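Local coordinates for fumarate lyase (Mesorhizobium sp., PDB 3C8T), which is a homotetrameric, mostly helical member of the fumarate lyase family, built round a bundle of long helices, at residues Leu120-Arg126 / Phe329-Ser333; Ala170-His174 / Leu240-Leu245; Ala249-Ser253 / Cys286-Leu290; Glu262-Pro266 / Phe341-Leu346; Ser302-Ala306 / Leu320-Val325. All coordinates share one frame; numbering follows the deposited sequence.

Interaction 1. Residues Leu120-Arg126 / Phe329-Ser333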
# COMPACT_ATOMS: atom_id res chain seq x y z
N LEU A 120 5.82 -22.79 7.32
CA LEU A 120 4.74 -23.27 6.50
C LEU A 120 4.04 -24.50 7.12
O LEU A 120 2.84 -24.68 6.91
CB LEU A 120 5.22 -23.57 5.06
CG LEU A 120 5.36 -22.37 4.11
CD1 LEU A 120 5.93 -22.89 2.80
CD2 LEU A 120 4.02 -21.68 3.86
N ALA A 121 4.77 -25.31 7.89
CA ALA A 121 4.13 -26.46 8.57
C ALA A 121 3.20 -25.97 9.67
O ALA A 121 2.12 -26.54 9.88
CB ALA A 121 5.17 -27.49 9.11
N LEU A 122 3.61 -24.91 10.35
CA LEU A 122 2.78 -24.31 11.38
C LEU A 122 1.56 -23.59 10.78
O LEU A 122 0.44 -23.71 11.29
CB LEU A 122 3.62 -23.38 12.28
CG LEU A 122 2.87 -22.58 13.33
CD1 LEU A 122 1.97 -23.51 14.23
CD2 LEU A 122 3.90 -21.79 14.18
N ILE A 123 1.76 -22.84 9.70
CA ILE A 123 0.64 -22.26 8.96
C ILE A 123 -0.36 -23.34 8.48
O ILE A 123 -1.56 -23.20 8.66
CB ILE A 123 1.12 -21.42 7.73
CG1 ILE A 123 1.90 -20.18 8.20
CG2 ILE A 123 -0.04 -21.07 6.82
CD1 ILE A 123 1.12 -19.18 9.07
N SER A 124 0.15 -24.42 7.90
CA SER A 124 -0.71 -25.48 7.42
C SER A 124 -1.57 -26.09 8.54
O SER A 124 -2.78 -26.32 8.37
CB SER A 124 0.15 -26.55 6.73
OG SER A 124 -0.64 -27.67 6.39
N ARG A 125 -0.93 -26.33 9.69
CA ARG A 125 -1.56 -26.84 10.90
C ARG A 125 -2.71 -25.90 11.37
O ARG A 125 -3.78 -26.34 11.74
CB ARG A 125 -0.45 -26.87 11.96
CG ARG A 125 -0.46 -27.94 12.93
CD ARG A 125 -0.72 -27.35 14.31
NE ARG A 125 0.43 -26.78 15.03
CZ ARG A 125 0.23 -25.90 16.02
NH1 ARG A 125 -1.01 -25.56 16.34
NH2 ARG A 125 1.23 -25.39 16.72
N ARG A 126 -2.47 -24.59 11.34
CA ARG A 126 -3.51 -23.65 11.76
C ARG A 126 -4.66 -23.55 10.74
O ARG A 126 -5.84 -23.45 11.11
CB ARG A 126 -2.91 -22.27 12.07
CG ARG A 126 -1.71 -22.29 13.00
CD ARG A 126 -1.80 -21.06 13.86
NE ARG A 126 -0.72 -20.93 14.83
CZ ARG A 126 -0.75 -21.44 16.06
NH1 ARG A 126 -1.77 -22.16 16.48
NH2 ARG A 126 0.29 -21.25 16.85
N PHE A 329 4.89 -13.85 8.73
CA PHE A 329 4.65 -15.18 9.31
C PHE A 329 4.10 -15.15 10.72
O PHE A 329 3.17 -15.88 11.02
CB PHE A 329 5.91 -16.09 9.27
CG PHE A 329 5.99 -16.98 8.03
CD1 PHE A 329 5.30 -18.19 7.97
CD2 PHE A 329 6.76 -16.60 6.93
CE1 PHE A 329 5.39 -19.03 6.84
CE2 PHE A 329 6.82 -17.40 5.78
CZ PHE A 329 6.15 -18.62 5.73
N ALA A 330 4.69 -14.32 11.57
CA ALA A 330 4.29 -14.20 12.95
C ALA A 330 2.85 -13.70 13.10
O ALA A 330 2.06 -14.27 13.87
CB ALA A 330 5.25 -13.25 13.69
N VAL A 331 2.53 -12.62 12.39
CA VAL A 331 1.19 -12.03 12.42
C VAL A 331 0.15 -12.96 11.75
O VAL A 331 -0.93 -13.19 12.30
CB VAL A 331 1.18 -10.66 11.73
CG1 VAL A 331 -0.26 -10.11 11.65
CG2 VAL A 331 2.12 -9.68 12.46
N ALA A 332 0.47 -13.52 10.58
CA ALA A 332 -0.51 -14.42 9.98
C ALA A 332 -0.82 -15.65 10.84
O ALA A 332 -1.95 -16.10 10.91
CB ALA A 332 -0.10 -14.84 8.54
N SER A 333 0.21 -16.18 11.50
CA SER A 333 0.07 -17.27 12.44
C SER A 333 -0.77 -16.90 13.65
O SER A 333 -1.56 -17.71 14.13
CB SER A 333 1.46 -17.75 12.90
OG SER A 333 1.40 -19.05 13.49

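Interaction 2. Residues Ala170-His174 / Leu240-Leu245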
# COMPACT_ATOMS: atom_id res chain seq x y z
N ALA A 170 -13.26 -21.00 1.05
CA ALA A 170 -12.03 -20.20 0.92
C ALA A 170 -10.79 -20.90 1.51
O ALA A 170 -9.70 -20.87 0.91
CB ALA A 170 -12.22 -18.80 1.63
N PHE A 171 -10.96 -21.48 2.70
CA PHE A 171 -9.86 -22.14 3.43
C PHE A 171 -9.49 -23.49 2.83
O PHE A 171 -8.32 -23.88 2.84
CB PHE A 171 -10.14 -22.22 4.92
CG PHE A 171 -10.03 -20.89 5.57
CD1 PHE A 171 -8.77 -20.36 5.89
CD2 PHE A 171 -11.17 -20.10 5.75
CE1 PHE A 171 -8.66 -19.08 6.44
CE2 PHE A 171 -11.06 -18.82 6.28
CZ PHE A 171 -9.81 -18.32 6.64
N ASP A 172 -10.49 -24.18 2.28
CA ASP A 172 -10.23 -25.32 1.42
C ASP A 172 -9.36 -24.90 0.26
O ASP A 172 -8.44 -25.63 -0.08
CB ASP A 172 -11.54 -25.90 0.88
CG ASP A 172 -12.40 -26.56 1.98
OD1 ASP A 172 -11.84 -26.99 3.01
OD2 ASP A 172 -13.63 -26.67 1.80
N ARG A 173 -9.62 -23.74 -0.37
CA ARG A 173 -8.75 -23.31 -1.47
C ARG A 173 -7.37 -22.88 -1.00
O ARG A 173 -6.42 -23.02 -1.76
CB ARG A 173 -9.37 -22.24 -2.38
CG ARG A 173 -10.52 -22.73 -3.26
CD ARG A 173 -11.15 -21.57 -4.09
NE ARG A 173 -11.77 -20.51 -3.29
CZ ARG A 173 -13.09 -20.38 -3.06
NH1 ARG A 173 -13.97 -21.27 -3.55
NH2 ARG A 173 -13.55 -19.35 -2.33
N HIS A 174 -7.25 -22.37 0.23
CA HIS A 174 -5.96 -21.84 0.69
C HIS A 174 -5.06 -23.03 0.98
O HIS A 174 -3.85 -22.97 0.70
CB HIS A 174 -6.06 -20.95 1.96
CG HIS A 174 -6.80 -19.65 1.76
ND1 HIS A 174 -6.56 -18.79 0.71
CD2 HIS A 174 -7.73 -19.03 2.54
CE1 HIS A 174 -7.34 -17.73 0.81
NE2 HIS A 174 -8.06 -17.86 1.92
N LEU A 240 -3.36 -13.36 1.56
CA LEU A 240 -4.64 -13.84 1.00
C LEU A 240 -5.45 -14.58 2.07
O LEU A 240 -6.66 -14.34 2.22
CB LEU A 240 -4.38 -14.75 -0.20
CG LEU A 240 -5.52 -15.03 -1.19
CD1 LEU A 240 -5.69 -13.83 -2.14
CD2 LEU A 240 -5.18 -16.28 -2.01
N VAL A 241 -4.79 -15.48 2.81
CA VAL A 241 -5.41 -16.15 3.96
C VAL A 241 -5.94 -15.13 4.98
O VAL A 241 -7.06 -15.28 5.48
CB VAL A 241 -4.42 -17.10 4.64
CG1 VAL A 241 -5.03 -17.75 5.88
CG2 VAL A 241 -3.95 -18.15 3.66
N SER A 242 -5.15 -14.09 5.27
CA SER A 242 -5.51 -13.04 6.23
C SER A 242 -6.76 -12.32 5.77
O SER A 242 -7.64 -12.01 6.57
CB SER A 242 -4.35 -12.05 6.39
OG SER A 242 -3.19 -12.76 6.86
N GLY A 243 -6.85 -12.07 4.47
CA GLY A 243 -8.05 -11.48 3.90
C GLY A 243 -9.28 -12.30 4.15
O GLY A 243 -10.32 -11.73 4.46
N SER A 244 -9.18 -13.62 4.01
CA SER A 244 -10.31 -14.51 4.27
C SER A 244 -10.67 -14.54 5.75
O SER A 244 -11.83 -14.61 6.08
CB SER A 244 -10.06 -15.95 3.77
OG SER A 244 -9.84 -15.97 2.36
N LEU A 245 -9.67 -14.49 6.63
CA LEU A 245 -9.94 -14.27 8.06
C LEU A 245 -10.65 -12.93 8.32
O LEU A 245 -11.62 -12.87 9.07
CB LEU A 245 -8.68 -14.37 8.87
CG LEU A 245 -8.04 -15.75 8.89
CD1 LEU A 245 -6.69 -15.63 9.56
CD2 LEU A 245 -8.95 -16.76 9.64

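Interaction 3. Residues Ala249-Ser253 / Cys286-Leu290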
# COMPACT_ATOMS: atom_id res chain seq x y z
N ALA A 249 -14.31 -12.23 10.20
CA ALA A 249 -14.19 -11.37 11.39
C ALA A 249 -15.11 -10.18 11.30
O ALA A 249 -15.65 -9.77 12.30
CB ALA A 249 -12.77 -10.90 11.62
N MET A 250 -15.27 -9.63 10.09
CA MET A 250 -16.24 -8.58 9.83
C MET A 250 -17.63 -9.11 10.16
O MET A 250 -18.40 -8.42 10.85
CB MET A 250 -16.23 -8.11 8.37
CG MET A 250 -15.36 -6.87 8.12
SD MET A 250 -15.67 -5.39 9.19
CE MET A 250 -16.93 -4.53 8.28
N ASP A 251 -17.94 -10.30 9.63
CA ASP A 251 -19.27 -10.86 9.77
C ASP A 251 -19.59 -11.09 11.24
O ASP A 251 -20.59 -10.64 11.73
CB ASP A 251 -19.42 -12.17 8.97
CG ASP A 251 -19.40 -11.96 7.47
OD1 ASP A 251 -19.29 -10.80 7.04
OD2 ASP A 251 -19.50 -12.95 6.71
N ILE A 252 -18.70 -11.76 11.96
CA ILE A 252 -18.93 -12.03 13.39
C ILE A 252 -19.05 -10.76 14.24
O ILE A 252 -20.00 -10.63 15.00
CB ILE A 252 -17.87 -13.02 13.96
CG1 ILE A 252 -18.11 -14.42 13.36
CG2 ILE A 252 -17.89 -13.02 15.52
CD1 ILE A 252 -16.86 -15.25 13.22
N SER A 253 -18.13 -9.80 14.08
CA SER A 253 -18.20 -8.59 14.90
C SER A 253 -19.47 -7.79 14.64
O SER A 253 -20.03 -7.19 15.54
CB SER A 253 -16.93 -7.73 14.79
OG SER A 253 -16.82 -7.19 13.52
N CYS A 286 -11.78 -10.70 16.71
CA CYS A 286 -12.11 -9.99 15.47
C CYS A 286 -11.23 -8.74 15.35
O CYS A 286 -10.70 -8.46 14.27
CB CYS A 286 -13.57 -9.59 15.43
SG CYS A 286 -14.75 -10.96 15.29
N GLU A 287 -11.08 -8.01 16.46
CA GLU A 287 -10.16 -6.87 16.48
C GLU A 287 -8.77 -7.28 15.99
O GLU A 287 -8.25 -6.69 15.09
CB GLU A 287 -10.05 -6.26 17.86
CG GLU A 287 -8.92 -5.31 18.05
CD GLU A 287 -8.54 -5.12 19.51
OE1 GLU A 287 -9.44 -5.20 20.38
OE2 GLU A 287 -7.37 -4.83 19.81
N LEU A 288 -8.20 -8.33 16.58
CA LEU A 288 -6.82 -8.72 16.27
C LEU A 288 -6.70 -9.20 14.82
O LEU A 288 -5.74 -8.88 14.14
CB LEU A 288 -6.34 -9.82 17.25
CG LEU A 288 -6.28 -9.38 18.72
CD1 LEU A 288 -6.11 -10.57 19.65
CD2 LEU A 288 -5.14 -8.45 18.89
N ILE A 289 -7.68 -9.97 14.37
CA ILE A 289 -7.71 -10.50 13.02
C ILE A 289 -7.74 -9.40 11.98
O ILE A 289 -6.97 -9.41 11.02
CB ILE A 289 -8.90 -11.46 12.78
CG1 ILE A 289 -8.74 -12.74 13.59
CG2 ILE A 289 -9.00 -11.81 11.29
CD1 ILE A 289 -9.90 -13.73 13.48
N LEU A 290 -8.61 -8.42 12.21
CA LEU A 290 -8.85 -7.35 11.27
C LEU A 290 -7.68 -6.35 11.19
O LEU A 290 -7.32 -5.89 10.11
CB LEU A 290 -10.15 -6.64 11.66
CG LEU A 290 -11.45 -7.36 11.20
CD1 LEU A 290 -12.69 -6.75 11.89
CD2 LEU A 290 -11.60 -7.29 9.68

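Interaction 4. Residues Glu262-Pro266 / Phe341-Leu346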
# COMPACT_ATOMS: atom_id res chain seq x y z
N GLU A 262 -26.51 -12.16 17.35
CA GLU A 262 -26.69 -13.48 16.77
C GLU A 262 -25.60 -14.49 17.13
O GLU A 262 -25.83 -15.69 17.01
CB GLU A 262 -26.86 -13.39 15.26
CG GLU A 262 -28.15 -12.73 14.88
CD GLU A 262 -28.28 -12.52 13.39
OE1 GLU A 262 -27.27 -12.76 12.67
OE2 GLU A 262 -29.37 -12.10 12.95
N VAL A 263 -24.43 -13.98 17.55
CA VAL A 263 -23.29 -14.79 18.02
C VAL A 263 -22.49 -14.04 19.09
O VAL A 263 -22.71 -12.85 19.33
CB VAL A 263 -22.28 -15.19 16.86
CG1 VAL A 263 -22.96 -16.01 15.75
CG2 VAL A 263 -21.53 -13.98 16.32
N ALA A 264 -21.55 -14.75 19.70
CA ALA A 264 -20.62 -14.19 20.65
C ALA A 264 -19.33 -15.02 20.61
O ALA A 264 -19.36 -16.25 20.38
CB ALA A 264 -21.24 -14.16 22.11
N GLU A 265 -18.21 -14.33 20.80
CA GLU A 265 -16.89 -14.93 20.83
C GLU A 265 -16.82 -15.74 22.10
O GLU A 265 -17.53 -15.43 23.04
CB GLU A 265 -15.80 -13.82 20.92
CG GLU A 265 -15.53 -13.06 19.58
CD GLU A 265 -14.18 -12.27 19.57
OE1 GLU A 265 -13.42 -12.31 20.59
OE2 GLU A 265 -13.89 -11.65 18.52
N PRO A 266 -15.95 -16.77 22.15
CA PRO A 266 -15.82 -17.47 23.42
C PRO A 266 -15.07 -16.58 24.42
O PRO A 266 -15.70 -16.10 25.37
CB PRO A 266 -15.01 -18.70 23.06
CG PRO A 266 -14.20 -18.27 21.90
CD PRO A 266 -15.07 -17.33 21.12
N PHE A 341 -9.37 -20.36 17.82
CA PHE A 341 -9.93 -20.22 19.13
C PHE A 341 -11.38 -19.71 19.09
O PHE A 341 -12.25 -20.29 19.73
CB PHE A 341 -9.07 -19.24 19.93
CG PHE A 341 -9.64 -18.89 21.27
CD1 PHE A 341 -9.52 -19.79 22.34
CD2 PHE A 341 -10.26 -17.68 21.48
CE1 PHE A 341 -10.06 -19.49 23.60
CE2 PHE A 341 -10.80 -17.36 22.73
CZ PHE A 341 -10.70 -18.28 23.79
N MET A 342 -11.61 -18.65 18.31
CA MET A 342 -12.90 -18.01 18.23
C MET A 342 -13.95 -18.92 17.60
O MET A 342 -15.05 -19.04 18.13
CB MET A 342 -12.81 -16.65 17.51
CG MET A 342 -14.18 -16.02 17.07
SD MET A 342 -13.92 -14.44 16.23
CE MET A 342 -13.45 -14.97 14.54
N LEU A 343 -13.59 -19.54 16.49
CA LEU A 343 -14.49 -20.40 15.72
C LEU A 343 -14.70 -21.73 16.41
O LEU A 343 -15.78 -22.34 16.30
CB LEU A 343 -13.94 -20.64 14.30
CG LEU A 343 -13.94 -19.42 13.39
CD1 LEU A 343 -13.04 -19.63 12.15
CD2 LEU A 343 -15.40 -19.00 13.01
N GLY A 344 -13.66 -22.20 17.10
CA GLY A 344 -13.75 -23.42 17.85
C GLY A 344 -14.77 -23.30 18.97
O GLY A 344 -15.53 -24.25 19.21
N GLY A 345 -14.80 -22.16 19.67
CA GLY A 345 -15.76 -21.92 20.75
C GLY A 345 -16.87 -20.92 20.44
O GLY A 345 -17.51 -20.41 21.37
N LEU A 346 -17.12 -20.63 19.16
CA LEU A 346 -18.16 -19.63 18.80
C LEU A 346 -19.53 -19.93 19.47
O LEU A 346 -20.00 -21.06 19.39
CB LEU A 346 -18.29 -19.53 17.27
CG LEU A 346 -19.04 -18.31 16.74
CD1 LEU A 346 -18.21 -17.05 17.06
CD2 LEU A 346 -19.38 -18.46 15.25

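Interaction 5. Residues Ser302-Ala306 / Leu320-Val325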
# COMPACT_ATOMS: atom_id res chain seq x y z
N SER A 302 5.45 -4.82 0.76
CA SER A 302 6.92 -4.74 0.87
C SER A 302 7.63 -5.79 0.05
O SER A 302 8.68 -5.52 -0.50
CB SER A 302 7.41 -4.92 2.32
OG SER A 302 7.01 -3.89 3.19
N MET A 303 7.09 -7.00 0.00
CA MET A 303 7.72 -8.07 -0.80
C MET A 303 7.67 -7.77 -2.31
O MET A 303 8.61 -8.04 -3.02
CB MET A 303 7.16 -9.49 -0.47
CG MET A 303 7.71 -10.06 0.86
SD MET A 303 9.55 -10.15 1.01
CE MET A 303 9.96 -11.06 -0.45
N LEU A 304 6.58 -7.18 -2.77
CA LEU A 304 6.51 -6.74 -4.17
C LEU A 304 7.55 -5.65 -4.47
O LEU A 304 8.12 -5.64 -5.55
CB LEU A 304 5.07 -6.29 -4.52
CG LEU A 304 4.04 -7.46 -4.51
CD1 LEU A 304 2.63 -6.97 -4.61
CD2 LEU A 304 4.33 -8.46 -5.61
N ASP A 305 7.81 -4.77 -3.51
CA ASP A 305 8.91 -3.81 -3.62
C ASP A 305 10.29 -4.49 -3.61
O ASP A 305 11.17 -4.15 -4.38
CB ASP A 305 8.83 -2.73 -2.53
CG ASP A 305 7.57 -1.83 -2.64
OD1 ASP A 305 7.17 -1.47 -3.77
OD2 ASP A 305 6.98 -1.46 -1.59
N ALA A 306 10.48 -5.46 -2.72
CA ALA A 306 11.74 -6.18 -2.57
C ALA A 306 12.15 -6.97 -3.82
O ALA A 306 13.35 -7.29 -4.01
CB ALA A 306 11.67 -7.13 -1.34
N LEU A 320 14.40 -5.32 2.99
CA LEU A 320 12.94 -5.34 3.10
C LEU A 320 12.33 -6.69 3.44
O LEU A 320 11.35 -6.73 4.17
CB LEU A 320 12.28 -4.75 1.84
CG LEU A 320 12.19 -3.23 1.65
CD1 LEU A 320 11.41 -3.01 0.33
CD2 LEU A 320 11.45 -2.60 2.90
N GLU A 321 12.91 -7.79 2.91
CA GLU A 321 12.52 -9.16 3.30
C GLU A 321 12.67 -9.47 4.78
O GLU A 321 11.95 -10.32 5.31
CB GLU A 321 13.32 -10.21 2.50
CG GLU A 321 13.43 -9.84 1.03
CD GLU A 321 13.81 -11.00 0.11
OE1 GLU A 321 14.10 -12.10 0.62
OE2 GLU A 321 13.79 -10.81 -1.12
N TRP A 322 13.63 -8.80 5.43
CA TRP A 322 14.04 -9.07 6.82
C TRP A 322 12.98 -8.72 7.83
O TRP A 322 13.04 -9.19 8.95
CB TRP A 322 15.35 -8.34 7.19
CG TRP A 322 16.60 -8.78 6.42
CD1 TRP A 322 16.74 -9.87 5.63
CD2 TRP A 322 17.90 -8.14 6.44
NE1 TRP A 322 18.03 -9.95 5.12
CE2 TRP A 322 18.76 -8.89 5.61
CE3 TRP A 322 18.41 -7.00 7.07
CZ2 TRP A 322 20.11 -8.55 5.39
CZ3 TRP A 322 19.75 -6.65 6.86
CH2 TRP A 322 20.58 -7.43 6.02
N SER A 323 12.05 -7.84 7.46
CA SER A 323 10.84 -7.61 8.27
C SER A 323 9.66 -8.36 7.64
O SER A 323 8.89 -9.07 8.33
CB SER A 323 10.53 -6.11 8.38
OG SER A 323 9.99 -5.59 7.17
N ALA A 324 9.54 -8.28 6.32
CA ALA A 324 8.31 -8.76 5.69
C ALA A 324 8.11 -10.30 5.90
O ALA A 324 6.97 -10.76 6.20
CB ALA A 324 8.23 -8.33 4.22
N VAL A 325 9.20 -11.08 5.78
CA VAL A 325 9.09 -12.54 6.00
C VAL A 325 8.80 -12.93 7.45
O VAL A 325 7.75 -13.52 7.74
CB VAL A 325 10.30 -13.36 5.37
CG1 VAL A 325 10.23 -14.87 5.70
CG2 VAL A 325 10.35 -13.12 3.85
O HOH W 1 7.39 -5.12 5.71
O HOH W 2 14.88 -8.59 -2.23

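Interaction 1. Residues Leu120-Arg126 / Phe329-Ser333
In the long-helix bundle of this fumarate lyase, Arg126 on helix 104-140 meets Ser333 on helix 315-344. The two segments run almost parallel, their axes 10.5 Å apart and 15° from parallel. Arg126 NE donates to Ser333 OG over 3.1 Å, with an N-H...O angle of 161°. The hydroxyl lies in the guanidinium plane, at its edge. Ser333 OG can face the arginine because it stands anti to its own backbone N (chi1 -162°). Leu122 CD2 rests 3.8 Å from Ser333 OG and adds an apolar side to this polar pair. Asp14 completes the site: it bonds Ser333 OG and bridges Arg126 NH2, while Glu340 takes Arg126 NH1. The buried charge therefore has two acids and a hydroxyl as partners.

Toward Leu120 and Phe329 the chemistry turns apolar. Ile123 CG1 sits 3.9 Å from Phe329 CE1. Ile123 CD1 reaches on to Ser333 CB at 4.1 Å. Leu120 CG approaches Phe329 CZ at 4.2 Å. Met17 of helix 15-20 and Leu238 of helix 229-255 both pack on Ile123 and Phe329. Such near-parallel helix packing belongs to the central helical bundle of the fumarase/aspartase superfamily.

Interaction 2. Residues Ala170-His174 / Leu240-Leu245
His174 and Ser244 join two antiparallel helices, 160-185 and 229-255, in the long-helix core of the tetramer. The segment axes lie 10.4 Å apart at 167°.

The polar part is one bond. His174 NE2 and Ser244 OG are 2.6 Å apart, with a near-straight angle of 164°, and either may be the donor. The hydroxyl lies at the ring edge, near the ring plane. Ser244 OG stands beside its own backbone N, which directs it to the imidazole. Ala170 CB flanks the same hydroxyl.

Contacts over the imidazole face come next. Val241 CA lies 3.9 Å from the centroid of the His174 ring, 17° off the normal, in a CH-pi contact. Val241 CG2 packs on that face too, 3.7 Å from His174 CG. Ala170 O lies over the opposite face, so the ring is held between the two helices. Leu240 CG adds a contact to His174 CE1.

Apolar packing centres on Phe171. Val241 CG1 meets the edge of its ring, and Ser244 CB touches its CZ. Val130 and Leu134 of helix 104-140 back the phenyl group. On the second subunit, Gln236 packs against Leu240 and Met307 against Ser244. Phe171 CZ and Leu245 CD2 come to 3.5 Å, with their side chains crossing at about a right angle.

Interaction 3. Residues Ala249-Ser253 / Cys286-Leu290
Ala249 is a small bump on helix 229-255 that fits a hollow on helix 284-306. The hollow is lined by Cys286, Ile289 and Leu290. Ala249 CB lies 3.8 Å from Leu290 CG, and Ile289 CG2 and Cys286 CB are little farther from it. The small methyl lets the backbones come close: the CA atoms of Ala249 and Cys286 are 4.8 Å apart. The segments are antiparallel, with axes 9.5 Å apart at 154°.

Cys286 is the bump in return. Its SG, anti to the carbonyl carbon (chi1 -68°), enters between Ala249 and the next turn. There it meets Ile252 CG2 at 3.8 Å, while Ser253 CB lies against Cys286 CB. Ser253 OG turns back to its own helix and donates to Ala249 O over 3.1 Å. That carbonyl also accepts from Ser253 N. At the far end Leu290 CD2 rests on Met250 CG.

Ile308 of the second subunit lies against Met250 and Leu290. Met250 also meets Met250 of the fourth subunit, so this helix pair sits where chains of the tetramer join. Within the chain, Met342 of helix 315-344 packs on Ile252 and Cys286, Ala339 of that helix packs on Ile289, and Val263 of strand 263-264 lies against Ile252.

Interaction 4. Residues Glu262-Pro266 / Phe341-Leu346
Pro266 lies against the C-terminal end of helix 315-344, just past the short strand 263-264. Its CG touches Phe341 CE2 at 3.6 Å. The same CG stands 4.1 Å from the Phe341 ring centroid, in an off-centre CH-pi contact 30° from the ring normal. Phe341 CG is anti to the backbone N (chi1 174°), and from there the ring comes alongside the proline. Other proline carbons meet carbonyl oxygens of the helix end and the turn after it: CD is 3.4 Å from Met342 O, and CB is 3.5 Å from Gly345 O. Gly345, where the chain leaves helical geometry, has no side chain to crowd Pro266 CB.

Met342 starts out extended, with chi1 and chi2 both anti, then bends at chi3 (80°). Its SD ends 3.6 Å from Glu265 OE2. Glu265 is extended beyond CG and crosses the methionine obliquely. Its carboxylate is held by the backbone N of Ser285 and probably by that of Cys286. Leu346 puts CD1 3.6 Å from Ala264 O, and CD2 faces Val263 CG1 at 4.4 Å.

Strand 263-264 pairs antiparallel with strand 347-348, which follows this helix after two residues. Helices 229-255 and 284-306 pack on Met342, and Leu137 of helix 104-140 touches Leu346.

Interaction 5. Residues Ser302-Ala306 / Leu320-Val325
Met303 of helix 284-306 packs against helix 315-344 and makes much of the tight part of this contact. Its CG lies 3.8 Å from Ala324 CB. The bend at chi2 (-55°) carries SD to 3.9 Å from Glu321 CA, and a second bend at chi3 (-54°) turns the methyl CE to the carboxylate carbon of Glu321. Val325 CG2 meets the sulfur from the next turn.

Leu320 is the second close-packed group. Its CB meets Ala306 CB at 4.0 Å. Its CD1 reaches between turns of the other helix, 3.8 Å from Ser302 O and 3.9 Å from Asp305 CB. Nearby, Ser302 CB and Ala324 CB touch.

The two segments form an antiparallel helical hairpin within the long-helix bundle of the fumarase/aspartase superfamily. Their axes pass 9.2 Å apart at 153°, and a short connection links the helices.

The margins are looser than this apolar middle, although every touching residue is still buried. No direct hydrogen bond crosses the interface, and water takes that part at two places. On the Ser302 side, one water lies between Ser302 OG and Ser323 OG. On the Ala306 side, a second donates to both Ala306 O and Glu321 OE2, 2.7 Å from each. Glu321 OE1 forms a salt bridge with Arg228. Asp305 bridges Arg297 of the second subunit and Arg297 of the third. Ile295 of the third subunit packs on Leu320 and Ser323.

Overall arrangement
Interactions 1 and 2 lie nearest the centre of the chain and are wholly helical, each with one side-chain hydrogen bond set in apolar packing. They touch through Ala332 and Ser242. Interactions 2 and 3 share helix 229-255 and meet at Leu245 and Ile289. Interaction 3 fits a small alanine and a cysteine among larger apolar side chains. It adjoins interaction 4, where Glu265 OE2 probably accepts from Cys286 N. Interaction 4 is the most exposed of the five, joining a strand and a helix end. Interaction 5 is buried but bridged by water, and its centre is about 34 Å from that of interaction 4. Helix 315-344 serves interactions 1, 4 and 5.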